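Local coordinates for protein OR486 (Synthetic construct, PDB 4R80) that has no known natural function but was designed de novo to adopt the cystatin fold, a curved antiparallel beta sheet packed against one helix, at residues K8-Q13 and N64-K69. Residues are numbered along the deposited sequence; the frame is centred on the assembly and turned at random.
Sequences KRRAKQ and NTFTVK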
ATOM      1  N   LYS A   8      -6.814   1.998  -9.079  1.00 20.12           N
ATOM      2  CA  LYS A   8      -5.446   2.027  -8.580  1.00 22.09           C
ATOM      3  C   LYS A   8      -5.266   3.164  -7.583  1.00 15.05           C
ATOM      4  O   LYS A   8      -4.531   3.034  -6.606  1.00 14.11           O
ATOM      5  CB  LYS A   8      -4.436   2.176  -9.720  1.00 16.56           C
ATOM      6  CG  LYS A   8      -4.284   0.953 -10.604  1.00 13.03           C
ATOM      7  CD  LYS A   8      -3.345   1.252 -11.760  1.00 17.67           C
ATOM      8  CE  LYS A   8      -2.813  -0.020 -12.389  1.00 21.28           C
ATOM      9  NZ  LYS A   8      -1.903   0.271 -13.528  1.00 25.19           N
ATOM     10  N   ARG A   9      -5.935   4.281  -7.843  1.00 10.74           N
ATOM     11  CA  ARG A   9      -5.843   5.443  -6.967  1.00 17.60           C
ATOM     12  C   ARG A   9      -6.457   5.173  -5.594  1.00 14.92           C
ATOM     13  O   ARG A   9      -5.854   5.484  -4.565  1.00  8.90           O
ATOM     14  CB  ARG A   9      -6.481   6.667  -7.633  1.00 21.09           C
ATOM     15  CG  ARG A   9      -6.401   7.942  -6.812  1.00 27.78           C
ATOM     16  CD  ARG A   9      -7.451   8.947  -7.260  1.00 26.00           C
ATOM     17  NE  ARG A   9      -8.807   8.474  -7.008  1.00 34.55           N
ATOM     18  CZ  ARG A   9      -9.437   8.593  -5.844  1.00 43.72           C
ATOM     19  NH1 ARG A   9      -8.832   9.167  -4.813  1.00 40.25           N
ATOM     20  NH2 ARG A   9     -10.674   8.135  -5.710  1.00 40.71           N
ATOM     21  N   ARG A  10      -7.650   4.588  -5.585  1.00 14.08           N
ATOM     22  CA  ARG A  10      -8.334   4.249  -4.342  1.00 14.69           C
ATOM     23  C   ARG A  10      -7.566   3.190  -3.546  1.00 11.68           C
ATOM     24  O   ARG A  10      -7.399   3.312  -2.331  1.00 12.65           O
ATOM     25  CB  ARG A  10      -9.761   3.773  -4.627  1.00 18.24           C
ATOM     26  CG  ARG A  10     -10.688   4.859  -5.156  1.00 17.57           C
ATOM     27  CD  ARG A  10     -12.067   4.303  -5.507  1.00 17.44           C
ATOM     28  NE  ARG A  10     -12.745   3.691  -4.367  1.00 21.95           N
ATOM     29  CZ  ARG A  10     -13.946   3.127  -4.431  1.00 24.65           C
ATOM     30  NH1 ARG A  10     -14.612   3.089  -5.577  1.00 24.72           N
ATOM     31  NH2 ARG A  10     -14.476   2.588  -3.340  1.00 21.79           N
ATOM     32  N   ALA A  11      -7.092   2.160  -4.241  1.00  9.90           N
ATOM     33  CA  ALA A  11      -6.361   1.075  -3.593  1.00 18.91           C
ATOM     34  C   ALA A  11      -5.065   1.589  -2.989  1.00 15.03           C
ATOM     35  O   ALA A  11      -4.668   1.161  -1.906  1.00 12.19           O
ATOM     36  CB  ALA A  11      -6.077  -0.047  -4.580  1.00 15.11           C
ATOM     37  N   LYS A  12      -4.413   2.511  -3.688  1.00  7.37           N
ATOM     38  CA  LYS A  12      -3.172   3.094  -3.194  1.00 13.14           C
ATOM     39  C   LYS A  12      -3.419   3.918  -1.935  1.00 14.33           C
ATOM     40  O   LYS A  12      -2.630   3.874  -0.990  1.00 11.73           O
ATOM     41  CB  LYS A  12      -2.515   3.970  -4.261  1.00 12.35           C
ATOM     42  CG  LYS A  12      -1.170   4.543  -3.834  1.00 22.32           C
ATOM     43  CD  LYS A  12      -0.612   5.507  -4.870  1.00 34.72           C
ATOM     44  CE  LYS A  12      -1.284   6.866  -4.772  1.00 32.92           C
ATOM     45  NZ  LYS A  12      -1.025   7.506  -3.451  1.00 33.62           N
ATOM     46  N   GLN A  13      -4.520   4.664  -1.922  1.00 12.02           N
ATOM     47  CA  GLN A  13      -4.859   5.507  -0.781  1.00 15.49           C
ATOM     48  C   GLN A  13      -5.325   4.692   0.422  1.00 12.04           C
ATOM     49  O   GLN A  13      -5.022   5.036   1.565  1.00 14.24           O
ATOM     50  CB  GLN A  13      -5.926   6.533  -1.171  1.00 18.78           C
ATOM     51  CG  GLN A  13      -5.432   7.593  -2.143  1.00 24.78           C
ATOM     52  CD  GLN A  13      -6.501   8.608  -2.496  1.00 28.44           C
ATOM     53  OE1 GLN A  13      -7.635   8.522  -2.023  1.00 44.53           O
ATOM     54  NE2 GLN A  13      -6.144   9.575  -3.332  1.00 16.03           N
ATOM     55  N   ASN A  64     -17.544  -2.857  -4.655  1.00 32.13           N
ATOM     56  CA  ASN A  64     -16.931  -1.540  -4.787  1.00 35.60           C
ATOM     57  C   ASN A  64     -16.218  -1.094  -3.513  1.00 37.18           C
ATOM     58  O   ASN A  64     -15.960   0.094  -3.317  1.00 37.37           O
ATOM     59  CB  ASN A  64     -17.953  -0.488  -5.213  1.00 28.14           C
ATOM     60  CG  ASN A  64     -17.305   0.704  -5.890  1.00 43.99           C
ATOM     61  OD1 ASN A  64     -16.300   0.563  -6.587  1.00 48.15           O
ATOM     62  ND2 ASN A  64     -17.852   1.886  -5.656  1.00 37.78           N
ATOM     63  N   THR A  65     -15.907  -2.050  -2.646  1.00 38.72           N
ATOM     64  CA  THR A  65     -15.121  -1.760  -1.455  1.00 33.50           C
ATOM     65  C   THR A  65     -13.684  -2.215  -1.665  1.00 28.59           C
ATOM     66  O   THR A  65     -13.438  -3.282  -2.227  1.00 24.65           O
ATOM     67  CB  THR A  65     -15.699  -2.447  -0.205  1.00 33.77           C
ATOM     68  OG1 THR A  65     -16.051  -3.801  -0.519  1.00 37.54           O
ATOM     69  CG2 THR A  65     -16.936  -1.708   0.284  1.00 38.73           C
ATOM     70  N   PHE A  66     -12.738  -1.399  -1.217  1.00 23.25           N
ATOM     71  CA  PHE A  66     -11.327  -1.747  -1.317  1.00 19.46           C
ATOM     72  C   PHE A  66     -10.754  -2.059   0.058  1.00 17.36           C
ATOM     73  O   PHE A  66     -10.567  -1.166   0.885  1.00 20.60           O
ATOM     74  CB  PHE A  66     -10.543  -0.620  -1.988  1.00 14.39           C
ATOM     75  CG  PHE A  66     -10.774  -0.524  -3.470  1.00 22.62           C
ATOM     76  CD1 PHE A  66     -11.823   0.228  -3.973  1.00 25.12           C
ATOM     77  CD2 PHE A  66      -9.946  -1.190  -4.357  1.00 19.52           C
ATOM     78  CE1 PHE A  66     -12.041   0.315  -5.336  1.00 23.89           C
ATOM     79  CE2 PHE A  66     -10.158  -1.106  -5.721  1.00 24.80           C
ATOM     80  CZ  PHE A  66     -11.205  -0.353  -6.211  1.00 22.02           C
ATOM     81  N   THR A  67     -10.477  -3.336   0.292  1.00 13.66           N
ATOM     82  CA  THR A  67     -10.051  -3.802   1.604  1.00 18.34           C
ATOM     83  C   THR A  67      -8.647  -4.395   1.557  1.00 11.24           C
ATOM     84  O   THR A  67      -8.321  -5.176   0.664  1.00 10.12           O
ATOM     85  CB  THR A  67     -11.026  -4.858   2.162  1.00 22.80           C
ATOM     86  OG1 THR A  67     -12.372  -4.377   2.056  1.00 16.69           O
ATOM     87  CG2 THR A  67     -10.713  -5.165   3.620  1.00 20.29           C
ATOM     88  N   VAL A  68      -7.821  -4.012   2.524  1.00 11.29           N
ATOM     89  CA  VAL A  68      -6.496  -4.594   2.675  1.00 12.92           C
ATOM     90  C   VAL A  68      -6.645  -6.050   3.099  1.00 11.98           C
ATOM     91  O   VAL A  68      -7.435  -6.360   3.987  1.00 22.19           O
ATOM     92  CB  VAL A  68      -5.679  -3.836   3.737  1.00 20.44           C
ATOM     93  CG1 VAL A  68      -4.365  -4.550   4.019  1.00 14.64           C
ATOM     94  CG2 VAL A  68      -5.429  -2.403   3.289  1.00 17.87           C
ATOM     95  N   LYS A  69      -5.900  -6.945   2.454  1.00 16.35           N
ATOM     96  CA  LYS A  69      -5.993  -8.368   2.761  1.00 17.71           C
ATOM     97  C   LYS A  69      -4.658  -8.949   3.221  1.00 17.46           C
ATOM     98  O   LYS A  69      -4.627  -9.886   4.018  1.00 20.65           O
ATOM     99  CB  LYS A  69      -6.533  -9.154   1.560  1.00 17.28           C
ATOM    100  CG  LYS A  69      -8.036  -9.012   1.350  1.00 21.56           C
ATOM    101  CD  LYS A  69      -8.828  -9.863   2.335  1.00 22.92           C
ATOM    102  CE  LYS A  69      -8.992 -11.292   1.832  1.00 37.92           C
ATOM    103  NZ  LYS A  69      -9.790 -12.134   2.771  1.00 34.92           N
TER
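Arg10 reaches from helix 4-22 across Phe66 to Asn64, just before the edge strand 65-76, joining the single helix of this designed cystatin fold to the margin of its four-stranded antiparallel sheet. Its CB lies above one face of the Phe66 ring, displaced toward the rim. Farther along, CD passes CE1 of that ring at 4.0 Å, and a bend about the CG-CD bond (chi3 60°) swings the guanidinium past the ring. There NE of Arg10 is 3.6 Å from Phe66 CD1, while CE1 of Phe66 sits over the centre of the guanidinium, 3.5 Å from Arg10 CZ. The two planes are 64° apart, so the groups are steeply inclined rather than stacked. Beyond the ring the two terminal nitrogens divide their work: NH2 donates to the backbone O of Asn64 at 2.9 Å, and NH1 makes a weak bond to the side-chain OD1 of the same residue. A leucine in place of Arg10 would probably leave both Asn64 oxygens without these donors and much of the Phe66 ring edge without its partner. Deeper in the interface, the buried Ala11 approaches the ring obliquely, away from the CD1-CE1 side that the guanidinium meets; Val14 of the helix and Val59 of strand 51-62 also touch Phe66, and the Ala11 methyl CB lies 4.0 Å from Phe66 CD2.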